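Local coordinates for protein 2-hydroxyethylphosphonate dioxygenase (Streptomyces viridochromogenes, PDB 4YAR) that cleaves 2-hydroxyethylphosphonate with molecular oxygen to hydroxymethylphosphonate and formate, using non-heme iron(II), in the biosynthesis of the antibiotic phosphinothricin tripeptide, at residues S77-H82 / E379-G384; P110-I115 / P191-S196; Y358-G363 / G400-F405. The protein carries 1 engineered substitution. All coordinates share one frame; numbering follows the deposited sequence.

Interaction 1 (S77-H82 / E379-G384); sequences SAEEMH and ELEPDG. With CD (cadmium ion), chain J.
A capped helix start at 77-82 rests on the type II beta turn E381-G384, joining a short helix to the turn that leads from strand 374-380 into strand 385-388; H82 and D383 supply the direct polar link. H82 NE2 donates to D383 OD2 over 2.8 Å, nearly straight at 164°. The acceptor lies in the imidazole plane and offers its anti lone pair, while ring and carboxylate planes stand 83° apart. The other oxygen, D383 OD1, forms a salt bridge with R193, so the carboxylate joins two basic groups. M81 crosses D383 obliquely: its CG lies 3.7 Å from D383 O, the bend at chi2 (-85°) sets SD beside D383 CB, and M81 CE lies 3.9 Å from D383 CG. A78 fills the middle, its CB 3.2 Å from P382 O. Water 1 accepts from both A78 N and E381 N, bridging the helix start to the turn. The like-charged E79 and E381 carboxylates approach each other, unfavourably if both are ionised; water 2 donates to E79 OE1 and E381 OE2 and spans them. At the helix start S77 and E80 form a capping box, E80 N donating to S77 OG and S77 N to E80 OE1. The same carboxylate chelates a cadmium ion, with E80 OE1 at 2.4 Å and E80 OE2 at 2.6 Å from the metal.

Interaction 2 (P110-I115 / P191-S196); sequences PVVLDI and PARIVS
V111-I115 and A192-S196 are neighbouring antiparallel strands of a cupin-type beta-barrel, meeting first through their backbones. V111 O accepts from S196 N at 3.0 Å, whereas the return bond from V111 N to S196 O is weak. L113 and I194 exchange two bonds: L113 N to I194 O, and I194 N to L113 O at 2.9 Å. I115 N donates to A192 O with an almost straight N-H...O angle of 174°. Side chains alternate between the two faces. On the face of L113, I115 and I194, L113 CD1 packs 3.9 Å from I194 CG1, and I115 crosses I194 at about a right angle, their CD1 atoms 4.0 Å apart. I194 CG1 takes the crowded position between backbone N and carbonyl carbon (chi1 69°), from where it meets L113 CD1. On the other face V112 CG2 lies 4.2 Å from V195 CG2. There D114 and R193 run side by side, yet the touch is D114 OD1 against the aliphatic R193 CG at 3.4 Å, not a salt bridge. Their polar ends are engaged farther out: D114 OD2 is hydrogen-bonded to Y99 and N97, and the R193 guanidinium is taken by D383. Strand 93-100 flanks one side of the pair and strand 133-140 the other. S196, which binds substrate in a site shared between the two subunits of the dimer, lies about 6 Å, side chain to side chain, from the iron ligand H129; its CB is 4.5 Å from L113 CD1.

Interaction 3 (Y358-G363 / G400-F405); sequences YVVTEG and GTVLKF
Y358 and K404, a non-hydrogen-bonded pair of two antiparallel strands, carry the polar side-chain contact: K404 NZ donates to Y358 OH at 2.7 Å. The two side chains lie alongside and point the same way. With K404 CG anti to the backbone N (chi1 171°) and the chain extended as far as CE, its methylenes run beside CD1 and CE1 of the ring, K404 CG 3.6 Å from Y358 CE1. Outside the pair, Y358 OH is also hydrogen-bonded to H394, and K404 NZ forms a salt bridge with D352. T361 OG1 packs 3.3 Å from T401 CB. Water 6 donates to E362 OE1 and also pairs with T401 OG1. Backbone bonds join V359 and L403 in both directions, L403 N reaching V359 O at 2.7 Å. Beyond V360 the register slips: T361 N donates to T401 O at 2.9 Å, from 35° above the carbonyl plane, and E362 N adds a weak bond to the same oxygen, while T401 N returns one to E362 O. Apolar contacts fill the rest. V402 CG2 lies against Y358 CB at 3.8 Å and comes within 3.2 Å of V359 O, V359 CG1 meets L403 CB, and T361 CG2 reaches L403 CG at 3.8 Å. F405 presents its ring edge to V359 CG1. G363 and G400 meet CA to CA. With T361 and E362 both facing T401, this is a classic beta bulge in strand 355-362, where it pairs with strand 400-407 in the second cupin-type barrel.

Interaction 3 is the most buried of the three, while interactions 1 and 2 are partly buried. Interactions 2 and 3 are each strand pairs, but in different sheets; interaction 1 joins a helix to a turn and relies on one direct side-chain hydrogen bond, bridging waters and the packing of A78 and M81. The turn ties them: the D383 carboxylate spans interactions 1 and 2, and D383 N and G384 O probably hydrogen-bond to the backbone of V360 in interaction 3. M81 CE packs on V112 CG2. Interactions 2 and 3 touch more lightly, through V195 CG1 and F405 CZ. Only interaction 2 itself holds a substrate-binding residue, S196.

Interaction 1 (S77-H82 / E379-G384)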
ATOM      1  N   SER A  77      22.488   2.971   4.233  1.00 18.11           N
ATOM      2  CA  SER A  77      23.506   3.566   3.371  1.00 19.53           C
ATOM      3  C   SER A  77      23.722   2.612   2.192  1.00 17.72           C
ATOM      4  O   SER A  77      23.246   1.522   2.209  1.00 20.08           O
ATOM      5  CB  SER A  77      24.814   3.749   4.127  1.00 21.36           C
ATOM      6  OG  SER A  77      25.326   2.433   4.405  1.00 19.94           O
ATOM      7  N   ALA A  78      24.369   3.093   1.146  1.00 18.62           N
ATOM      8  CA  ALA A  78      24.701   2.272  -0.004  1.00 19.64           C
ATOM      9  C   ALA A  78      25.502   1.089   0.491  1.00 22.74           C
ATOM     10  O   ALA A  78      25.289  -0.014   0.019  1.00 20.44           O
ATOM     11  CB  ALA A  78      25.456   3.082  -1.035  1.00 22.80           C
ATOM     12  N   GLU A  79      26.460   1.327   1.398  1.00 20.85           N
ATOM     13  CA  GLU A  79      27.302   0.226   1.877  1.00 23.81           C
ATOM     14  C   GLU A  79      26.440  -0.854   2.573  1.00 21.42           C
ATOM     15  O   GLU A  79      26.603  -2.022   2.317  1.00 21.76           O
ATOM     16  CB  GLU A  79      28.445   0.808   2.742  1.00 25.92           C
ATOM     17  CG  GLU A  79      29.434   1.690   1.974  1.00 30.65           C
ATOM     18  CD  GLU A  79      28.956   3.160   1.618  1.00 37.07           C
ATOM     19  OE1 GLU A  79      27.862   3.686   2.093  1.00 25.69           O
ATOM     20  OE2 GLU A  79      29.710   3.811   0.811  1.00 43.46           O
ATOM     21  N   GLU A  80      25.457  -0.459   3.373  1.00 21.36           N
ATOM     22  CA  GLU A  80      24.534  -1.389   4.044  1.00 21.75           C
ATOM     23  C   GLU A  80      23.643  -2.173   3.092  1.00 19.22           C
ATOM     24  O   GLU A  80      23.304  -3.378   3.298  1.00 21.17           O
ATOM     25  CB  GLU A  80      23.663  -0.623   5.073  1.00 23.06           C
ATOM     26  CG  GLU A  80      24.468  -0.189   6.304  1.00 23.96           C
ATOM     27  CD  GLU A  80      23.815   0.868   7.162  1.00 26.58           C
ATOM     28  OE1 GLU A  80      22.958   1.680   6.690  1.00 25.23           O
ATOM     29  OE2 GLU A  80      24.185   0.887   8.340  1.00 29.29           O
ATOM     30  N   MET A  81      23.202  -1.465   2.057  1.00 20.12           N
ATOM     31  CA  MET A  81      22.416  -2.102   0.982  1.00 18.37           C
ATOM     32  C   MET A  81      23.237  -3.188   0.260  1.00 17.63           C
ATOM     33  O   MET A  81      22.809  -4.364   0.161  1.00 16.37           O
ATOM     34  CB  MET A  81      21.923  -1.037   0.051  1.00 18.89           C
ATOM     35  CG  MET A  81      21.067  -1.502  -1.105  1.00 20.92           C
ATOM     36  SD  MET A  81      22.012  -2.036  -2.537  1.00 21.25           S
ATOM     37  CE  MET A  81      20.765  -1.829  -3.831  1.00 23.07           C
ATOM     38  N   HIS A  82      24.454  -2.806  -0.140  1.00 18.68           N
ATOM     39  CA  HIS A  82      25.360  -3.766  -0.807  1.00 20.20           C
ATOM     40  C   HIS A  82      25.649  -4.949   0.101  1.00 19.80           C
ATOM     41  O   HIS A  82      25.570  -6.103  -0.325  1.00 20.37           O
ATOM     42  CB  HIS A  82      26.691  -3.099  -1.174  1.00 24.02           C
ATOM     43  CG  HIS A  82      26.557  -2.002  -2.170  1.00 26.19           C
ATOM     44  ND1 HIS A  82      27.549  -1.063  -2.390  1.00 28.94           N
ATOM     45  CD2 HIS A  82      25.535  -1.664  -2.991  1.00 27.70           C
ATOM     46  CE1 HIS A  82      27.155  -0.213  -3.328  1.00 30.79           C
ATOM     47  NE2 HIS A  82      25.925  -0.550  -3.695  1.00 29.20           N
ATOM     48  N   GLU A 379      22.945  12.163   4.538  1.00 23.50           N
ATOM     49  CA  GLU A 379      23.513  12.197   3.178  1.00 24.02           C
ATOM     50  C   GLU A 379      23.543  10.777   2.619  1.00 20.07           C
ATOM     51  O   GLU A 379      23.960   9.836   3.326  1.00 20.39           O
ATOM     52  CB  GLU A 379      24.941  12.728   3.151  1.00 24.43           C
ATOM     53  CG  GLU A 379      25.071  14.179   3.553  1.00 29.62           C
ATOM     54  CD  GLU A 379      26.509  14.736   3.358  1.00 36.93           C
ATOM     55  OE1 GLU A 379      27.282  14.190   2.520  1.00 34.81           O
ATOM     56  OE2 GLU A 379      26.863  15.723   4.051  1.00 46.87           O
ATOM     57  N   LEU A 380      22.970  10.641   1.427  1.00 18.75           N
ATOM     58  CA  LEU A 380      22.847   9.347   0.735  1.00 19.24           C
ATOM     59  C   LEU A 380      23.420   9.397  -0.683  1.00 19.14           C
ATOM     60  O   LEU A 380      23.151  10.303  -1.484  1.00 20.77           O
ATOM     61  CB  LEU A 380      21.386   8.865   0.763  1.00 20.72           C
ATOM     62  CG  LEU A 380      20.684   8.662   2.109  1.00 20.82           C
ATOM     63  CD1 LEU A 380      19.180   8.524   1.890  1.00 21.65           C
ATOM     64  CD2 LEU A 380      21.175   7.423   2.844  1.00 20.19           C
ATOM     65  N   GLU A 381      24.195   8.391  -1.010  1.00 20.01           N
ATOM     66  CA  GLU A 381      24.764   8.183  -2.333  1.00 21.27           C
ATOM     67  C   GLU A 381      23.908   7.141  -3.098  1.00 21.54           C
ATOM     68  O   GLU A 381      23.000   6.524  -2.509  1.00 19.99           O
ATOM     69  CB  GLU A 381      26.212   7.680  -2.182  1.00 26.89           C
ATOM     70  CG  GLU A 381      27.149   8.719  -1.635  1.00 30.26           C
ATOM     71  CD  GLU A 381      28.563   8.174  -1.442  1.00 35.88           C
ATOM     72  OE1 GLU A 381      29.306   8.128  -2.423  1.00 40.94           O
ATOM     73  OE2 GLU A 381      28.900   7.762  -0.324  1.00 41.56           O
ATOM     74  N   PRO A 382      24.236   6.887  -4.391  1.00 21.07           N
ATOM     75  CA  PRO A 382      23.464   5.881  -5.118  1.00 20.04           C
ATOM     76  C   PRO A 382      23.394   4.570  -4.466  1.00 19.76           C
ATOM     77  O   PRO A 382      24.399   4.068  -3.917  1.00 20.88           O
ATOM     78  CB  PRO A 382      24.148   5.813  -6.490  1.00 20.56           C
ATOM     79  CG  PRO A 382      24.776   7.189  -6.653  1.00 21.85           C
ATOM     80  CD  PRO A 382      25.221   7.568  -5.274  1.00 21.20           C
ATOM     81  N   ASP A 383      22.200   3.996  -4.493  1.00 18.93           N
ATOM     82  CA  ASP A 383      21.832   2.808  -3.700  1.00 18.22           C
ATOM     83  C   ASP A 383      21.497   3.034  -2.199  1.00 17.11           C
ATOM     84  O   ASP A 383      20.883   2.153  -1.560  1.00 18.68           O
ATOM     85  CB  ASP A 383      22.819   1.659  -3.811  1.00 20.51           C
ATOM     86  CG  ASP A 383      22.944   1.089  -5.238  1.00 22.10           C
ATOM     87  OD1 ASP A 383      22.062   1.334  -6.127  1.00 22.08           O
ATOM     88  OD2 ASP A 383      23.995   0.445  -5.515  1.00 25.61           O
ATOM     89  N   GLY A 384      21.895   4.157  -1.631  1.00 17.22           N
ATOM     90  CA  GLY A 384      21.298   4.614  -0.383  1.00 17.04           C
ATOM     91  C   GLY A 384      19.804   4.817  -0.489  1.00 17.70           C
ATOM     92  O   GLY A 384      19.292   5.194  -1.589  1.00 17.27           O
TER
HETATM   93 CD    CD J 509      22.975   3.202   8.582  1.00 51.39          CD
HETATM   94  O   HOH W   1      24.893   6.184   1.144  1.00 16.80           O
HETATM   95  O   HOH W   2      27.445   6.188   1.735  1.00 35.13           O
HETATM   96  O   HOH W   3      22.327   5.021   6.964  1.00 31.41           O

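Interaction 2 (P110-I115 / P191-S196)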
ATOM      1  N   PRO A 110      11.522  -2.827   0.429  1.00 23.63           N
ATOM      2  CA  PRO A 110      11.664  -2.775  -1.047  1.00 22.52           C
ATOM      3  C   PRO A 110      12.902  -3.560  -1.487  1.00 22.14           C
ATOM      4  O   PRO A 110      13.840  -3.693  -0.714  1.00 23.63           O
ATOM      5  CB  PRO A 110      11.892  -1.297  -1.335  1.00 22.98           C
ATOM      6  CG  PRO A 110      11.274  -0.575  -0.195  1.00 23.75           C
ATOM      7  CD  PRO A 110      11.464  -1.475   1.018  1.00 21.68           C
ATOM      8  N   VAL A 111      12.856  -4.164  -2.666  1.00 21.63           N
ATOM      9  CA  VAL A 111      13.920  -5.083  -3.093  1.00 23.26           C
ATOM     10  C   VAL A 111      14.555  -4.596  -4.380  1.00 21.45           C
ATOM     11  O   VAL A 111      13.871  -4.163  -5.293  1.00 18.96           O
ATOM     12  CB  VAL A 111      13.377  -6.509  -3.359  1.00 31.80           C
ATOM     13  CG1 VAL A 111      14.499  -7.435  -3.862  1.00 33.76           C
ATOM     14  CG2 VAL A 111      12.804  -7.118  -2.092  1.00 32.92           C
ATOM     15  N   VAL A 112      15.879  -4.634  -4.434  1.00 20.00           N
ATOM     16  CA  VAL A 112      16.611  -4.488  -5.662  1.00 17.25           C
ATOM     17  C   VAL A 112      17.135  -5.834  -6.081  1.00 17.60           C
ATOM     18  O   VAL A 112      17.662  -6.591  -5.218  1.00 18.74           O
ATOM     19  CB  VAL A 112      17.737  -3.468  -5.513  1.00 18.11           C
ATOM     20  CG1 VAL A 112      18.661  -3.472  -6.706  1.00 18.00           C
ATOM     21  CG2 VAL A 112      17.232  -2.043  -5.180  1.00 18.80           C
ATOM     22  N   LEU A 113      16.948  -6.173  -7.359  1.00 17.40           N
ATOM     23  CA  LEU A 113      17.495  -7.402  -7.929  1.00 18.65           C
ATOM     24  C   LEU A 113      18.507  -7.189  -9.042  1.00 19.31           C
ATOM     25  O   LEU A 113      18.323  -6.380  -9.975  1.00 20.71           O
ATOM     26  CB  LEU A 113      16.450  -8.361  -8.435  1.00 19.80           C
ATOM     27  CG  LEU A 113      15.319  -8.838  -7.572  1.00 25.95           C
ATOM     28  CD1 LEU A 113      14.460  -7.656  -7.226  1.00 31.46           C
ATOM     29  CD2 LEU A 113      14.485  -9.890  -8.280  1.00 29.46           C
ATOM     30  N   ASP A 114      19.600  -7.904  -8.933  1.00 20.20           N
ATOM     31  CA  ASP A 114      20.470  -8.152 -10.079  1.00 20.07           C
ATOM     32  C   ASP A 114      19.776  -9.257 -10.923  1.00 19.58           C
ATOM     33  O   ASP A 114      19.385 -10.282 -10.378  1.00 18.77           O
ATOM     34  CB  ASP A 114      21.806  -8.726  -9.650  1.00 21.19           C
ATOM     35  CG  ASP A 114      22.788  -7.730  -9.055  1.00 22.34           C
ATOM     36  OD1 ASP A 114      22.909  -6.637  -9.473  1.00 22.18           O
ATOM     37  OD2 ASP A 114      23.583  -8.123  -8.139  1.00 21.43           O
ATOM     38  N   ILE A 115      19.615  -9.019 -12.227  1.00 17.47           N
ATOM     39  CA  ILE A 115      19.025  -9.973 -13.159  1.00 16.53           C
ATOM     40  C   ILE A 115      20.154 -10.765 -13.814  1.00 16.48           C
ATOM     41  O   ILE A 115      20.997 -10.205 -14.567  1.00 16.44           O
ATOM     42  CB  ILE A 115      18.244  -9.206 -14.243  1.00 16.93           C
ATOM     43  CG1 ILE A 115      17.199  -8.288 -13.586  1.00 16.71           C
ATOM     44  CG2 ILE A 115      17.570 -10.182 -15.185  1.00 17.23           C
ATOM     45  CD1 ILE A 115      16.232  -8.926 -12.597  1.00 16.83           C
ATOM     46  N   PRO A 191      24.467  -6.128 -18.378  1.00 23.51           N
ATOM     47  CA  PRO A 191      23.839  -6.395 -17.138  1.00 22.81           C
ATOM     48  C   PRO A 191      22.650  -5.441 -16.822  1.00 19.81           C
ATOM     49  O   PRO A 191      22.451  -4.434 -17.497  1.00 23.08           O
ATOM     50  CB  PRO A 191      24.984  -6.322 -16.137  1.00 21.12           C
ATOM     51  CG  PRO A 191      25.849  -5.232 -16.723  1.00 24.01           C
ATOM     52  CD  PRO A 191      25.778  -5.485 -18.202  1.00 24.56           C
ATOM     53  N   ALA A 192      21.828  -5.868 -15.879  1.00 19.58           N
ATOM     54  CA  ALA A 192      20.652  -5.054 -15.386  1.00 19.38           C
ATOM     55  C   ALA A 192      20.229  -5.347 -13.978  1.00 19.36           C
ATOM     56  O   ALA A 192      20.410  -6.492 -13.431  1.00 19.64           O
ATOM     57  CB  ALA A 192      19.451  -5.228 -16.299  1.00 19.78           C
ATOM     58  N   ARG A 193      19.662  -4.284 -13.371  1.00 18.83           N
ATOM     59  CA  ARG A 193      18.977  -4.370 -12.079  1.00 20.73           C
ATOM     60  C   ARG A 193      17.584  -3.836 -12.161  1.00 18.23           C
ATOM     61  O   ARG A 193      17.304  -3.011 -13.018  1.00 18.44           O
ATOM     62  CB  ARG A 193      19.733  -3.578 -10.989  1.00 22.30           C
ATOM     63  CG  ARG A 193      21.178  -4.025 -10.794  1.00 23.42           C
ATOM     64  CD  ARG A 193      21.738  -3.359  -9.548  1.00 22.74           C
ATOM     65  NE  ARG A 193      21.762  -1.899  -9.748  1.00 20.04           N
ATOM     66  CZ  ARG A 193      21.997  -1.040  -8.777  1.00 24.46           C
ATOM     67  NH1 ARG A 193      22.324  -1.469  -7.559  1.00 26.54           N
ATOM     68  NH2 ARG A 193      22.011   0.243  -9.054  1.00 25.61           N
ATOM     69  N   ILE A 194      16.701  -4.358 -11.307  1.00 17.88           N
ATOM     70  CA  ILE A 194      15.321  -3.825 -11.176  1.00 17.83           C
ATOM     71  C   ILE A 194      15.026  -3.434  -9.735  1.00 19.45           C
ATOM     72  O   ILE A 194      15.687  -3.924  -8.797  1.00 18.98           O
ATOM     73  CB  ILE A 194      14.201  -4.774 -11.677  1.00 18.73           C
ATOM     74  CG1 ILE A 194      14.085  -5.967 -10.749  1.00 20.42           C
ATOM     75  CG2 ILE A 194      14.403  -5.231 -13.118  1.00 18.29           C
ATOM     76  CD1 ILE A 194      13.089  -6.976 -11.150  1.00 21.22           C
ATOM     77  N   VAL A 195      14.078  -2.512  -9.537  1.00 19.94           N
ATOM     78  CA  VAL A 195      13.403  -2.422  -8.243  1.00 19.65           C
ATOM     79  C   VAL A 195      12.051  -3.022  -8.348  1.00 19.16           C
ATOM     80  O   VAL A 195      11.317  -2.706  -9.322  1.00 20.40           O
ATOM     81  CB  VAL A 195      13.150  -0.990  -7.726  1.00 20.80           C
ATOM     82  CG1 VAL A 195      12.332  -1.030  -6.426  1.00 23.18           C
ATOM     83  CG2 VAL A 195      14.381  -0.180  -7.639  1.00 21.81           C
ATOM     84  N   SER A 196      11.697  -3.863  -7.373  1.00 20.29           N
ATOM     85  CA  SER A 196      10.359  -4.395  -7.261  1.00 21.51           C
ATOM     86  C   SER A 196       9.808  -3.847  -5.957  1.00 22.56           C
ATOM     87  O   SER A 196      10.351  -4.132  -4.877  1.00 22.46           O
ATOM     88  CB  SER A 196      10.318  -5.903  -7.291  1.00 25.43           C
ATOM     89  OG  SER A 196       8.972  -6.386  -7.178  1.00 34.03           O
TER
HETATM   90  O   HOH W   4      23.554  -6.478 -12.315  1.00 24.33           O
HETATM   91  O   HOH W   5      22.855  -8.402 -14.394  1.00 21.42           O

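Interaction 3 (Y358-G363 / G400-F405)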
ATOM      1  N   TYR A 358      12.336   5.793  -0.621  1.00 14.05           N
ATOM      2  CA  TYR A 358      13.137   6.448  -1.618  1.00 14.47           C
ATOM      3  C   TYR A 358      14.433   5.685  -1.872  1.00 15.29           C
ATOM      4  O   TYR A 358      15.050   5.197  -0.912  1.00 16.16           O
ATOM      5  CB  TYR A 358      13.594   7.866  -1.156  1.00 14.77           C
ATOM      6  CG  TYR A 358      12.536   8.942  -1.084  1.00 14.98           C
ATOM      7  CD1 TYR A 358      12.113   9.617  -2.208  1.00 14.64           C
ATOM      8  CD2 TYR A 358      11.950   9.259   0.115  1.00 14.70           C
ATOM      9  CE1 TYR A 358      11.204  10.621  -2.131  1.00 15.07           C
ATOM     10  CE2 TYR A 358      11.018  10.254   0.219  1.00 16.68           C
ATOM     11  CZ  TYR A 358      10.632  10.949  -0.918  1.00 16.79           C
ATOM     12  OH  TYR A 358       9.691  11.950  -0.856  1.00 18.67           O
ATOM     13  N   VAL A 359      14.882   5.661  -3.113  1.00 15.22           N
ATOM     14  CA  VAL A 359      16.253   5.182  -3.456  1.00 15.63           C
ATOM     15  C   VAL A 359      16.981   6.103  -4.388  1.00 14.32           C
ATOM     16  O   VAL A 359      16.433   6.570  -5.453  1.00 15.74           O
ATOM     17  CB  VAL A 359      16.272   3.725  -3.964  1.00 17.71           C
ATOM     18  CG1 VAL A 359      15.481   3.584  -5.244  1.00 18.49           C
ATOM     19  CG2 VAL A 359      17.730   3.222  -4.141  1.00 17.97           C
ATOM     20  N   VAL A 360      18.197   6.444  -3.991  1.00 16.17           N
ATOM     21  CA  VAL A 360      19.026   7.378  -4.737  1.00 18.41           C
ATOM     22  C   VAL A 360      19.675   6.622  -5.907  1.00 16.75           C
ATOM     23  O   VAL A 360      20.240   5.557  -5.717  1.00 18.47           O
ATOM     24  CB  VAL A 360      20.167   7.979  -3.872  1.00 18.83           C
ATOM     25  CG1 VAL A 360      21.002   8.900  -4.703  1.00 20.83           C
ATOM     26  CG2 VAL A 360      19.650   8.719  -2.675  1.00 21.31           C
ATOM     27  N   THR A 361      19.577   7.182  -7.088  1.00 17.74           N
ATOM     28  CA  THR A 361      20.181   6.613  -8.293  1.00 20.20           C
ATOM     29  C   THR A 361      21.311   7.437  -8.871  1.00 18.91           C
ATOM     30  O   THR A 361      22.138   6.876  -9.595  1.00 21.82           O
ATOM     31  CB  THR A 361      19.201   6.369  -9.391  1.00 20.54           C
ATOM     32  OG1 THR A 361      18.598   7.591  -9.792  1.00 24.98           O
ATOM     33  CG2 THR A 361      18.094   5.380  -8.937  1.00 23.71           C
ATOM     34  N   GLU A 362      21.465   8.660  -8.431  1.00 20.08           N
ATOM     35  CA  GLU A 362      22.577   9.506  -8.853  1.00 20.67           C
ATOM     36  C   GLU A 362      22.803  10.609  -7.865  1.00 22.01           C
ATOM     37  O   GLU A 362      21.865  11.270  -7.428  1.00 21.53           O
ATOM     38  CB  GLU A 362      22.294  10.144 -10.186  1.00 22.97           C
ATOM     39  CG  GLU A 362      23.540  10.606 -10.923  1.00 26.63           C
ATOM     40  CD  GLU A 362      23.141  11.454 -12.105  1.00 32.98           C
ATOM     41  OE1 GLU A 362      22.805  10.853 -13.155  1.00 39.18           O
ATOM     42  OE2 GLU A 362      23.119  12.692 -11.960  1.00 34.89           O
ATOM     43  N   GLY A 363      24.082  10.870  -7.566  1.00 23.97           N
ATOM     44  CA  GLY A 363      24.447  12.037  -6.775  1.00 23.83           C
ATOM     45  C   GLY A 363      24.608  11.730  -5.307  1.00 27.29           C
ATOM     46  O   GLY A 363      24.251  10.628  -4.778  1.00 28.83           O
ATOM     47  N   GLY A 400      21.162  15.410  -8.206  1.00 24.78           N
ATOM     48  CA  GLY A 400      21.039  13.986  -8.276  1.00 23.62           C
ATOM     49  C   GLY A 400      19.616  13.589  -8.566  1.00 20.25           C
ATOM     50  O   GLY A 400      18.790  14.390  -9.072  1.00 20.63           O
ATOM     51  N   THR A 401      19.395  12.303  -8.409  1.00 20.19           N
ATOM     52  CA  THR A 401      18.152  11.651  -8.806  1.00 19.81           C
ATOM     53  C   THR A 401      17.785  10.669  -7.735  1.00 19.02           C
ATOM     54  O   THR A 401      18.621   9.921  -7.186  1.00 16.51           O
ATOM     55  CB  THR A 401      18.290  10.869 -10.144  1.00 24.15           C
ATOM     56  OG1 THR A 401      18.784  11.738 -11.131  1.00 24.70           O
ATOM     57  CG2 THR A 401      16.894  10.348 -10.650  1.00 28.44           C
ATOM     58  N   VAL A 402      16.491  10.627  -7.475  1.00 17.89           N
ATOM     59  CA  VAL A 402      15.992   9.687  -6.537  1.00 17.77           C
ATOM     60  C   VAL A 402      14.706   9.077  -7.069  1.00 16.77           C
ATOM     61  O   VAL A 402      13.898   9.790  -7.695  1.00 20.77           O
ATOM     62  CB  VAL A 402      15.833  10.361  -5.152  1.00 18.37           C
ATOM     63  CG1 VAL A 402      14.724  11.406  -5.159  1.00 19.84           C
ATOM     64  CG2 VAL A 402      15.515   9.344  -4.078  1.00 21.47           C
ATOM     65  N   LEU A 403      14.481   7.805  -6.769  1.00 16.07           N
ATOM     66  CA  LEU A 403      13.165   7.188  -7.103  1.00 16.86           C
ATOM     67  C   LEU A 403      12.288   7.257  -5.853  1.00 17.31           C
ATOM     68  O   LEU A 403      12.786   7.045  -4.748  1.00 16.82           O
ATOM     69  CB  LEU A 403      13.374   5.735  -7.524  1.00 18.95           C
ATOM     70  CG  LEU A 403      14.280   5.399  -8.719  1.00 22.74           C
ATOM     71  CD1 LEU A 403      14.106   3.986  -9.226  1.00 25.87           C
ATOM     72  CD2 LEU A 403      14.077   6.386  -9.814  1.00 21.01           C
ATOM     73  N   LYS A 404      11.023   7.666  -6.048  1.00 15.33           N
ATOM     74  CA  LYS A 404      10.075   7.840  -4.983  1.00 16.57           C
ATOM     75  C   LYS A 404       8.952   6.830  -5.161  1.00 15.72           C
ATOM     76  O   LYS A 404       8.162   6.893  -6.139  1.00 19.92           O
ATOM     77  CB  LYS A 404       9.501   9.233  -4.974  1.00 19.30           C
ATOM     78  CG  LYS A 404       8.342   9.407  -4.017  1.00 19.66           C
ATOM     79  CD  LYS A 404       8.038  10.885  -3.946  1.00 21.93           C
ATOM     80  CE  LYS A 404       6.918  11.183  -2.968  1.00 26.99           C
ATOM     81  NZ  LYS A 404       7.349  12.314  -2.175  1.00 27.39           N
ATOM     82  N   PHE A 405       8.815   5.958  -4.206  1.00 16.47           N
ATOM     83  CA  PHE A 405       7.722   4.955  -4.212  1.00 13.52           C
ATOM     84  C   PHE A 405       6.788   5.285  -3.073  1.00 15.82           C
ATOM     85  O   PHE A 405       7.190   5.795  -2.009  1.00 19.97           O
ATOM     86  CB  PHE A 405       8.250   3.511  -4.097  1.00 14.95           C
ATOM     87  CG  PHE A 405       9.168   3.079  -5.196  1.00 15.59           C
ATOM     88  CD1 PHE A 405       8.648   2.584  -6.404  1.00 16.48           C
ATOM     89  CD2 PHE A 405      10.527   3.225  -5.081  1.00 15.31           C
ATOM     90  CE1 PHE A 405       9.494   2.139  -7.425  1.00 16.24           C
ATOM     91  CE2 PHE A 405      11.375   2.774  -6.087  1.00 16.21           C
ATOM     92  CZ  PHE A 405      10.856   2.262  -7.269  1.00 15.49           C
TER
HETATM   93  O   HOH W   6      20.177  10.354 -13.030  1.00 31.97           O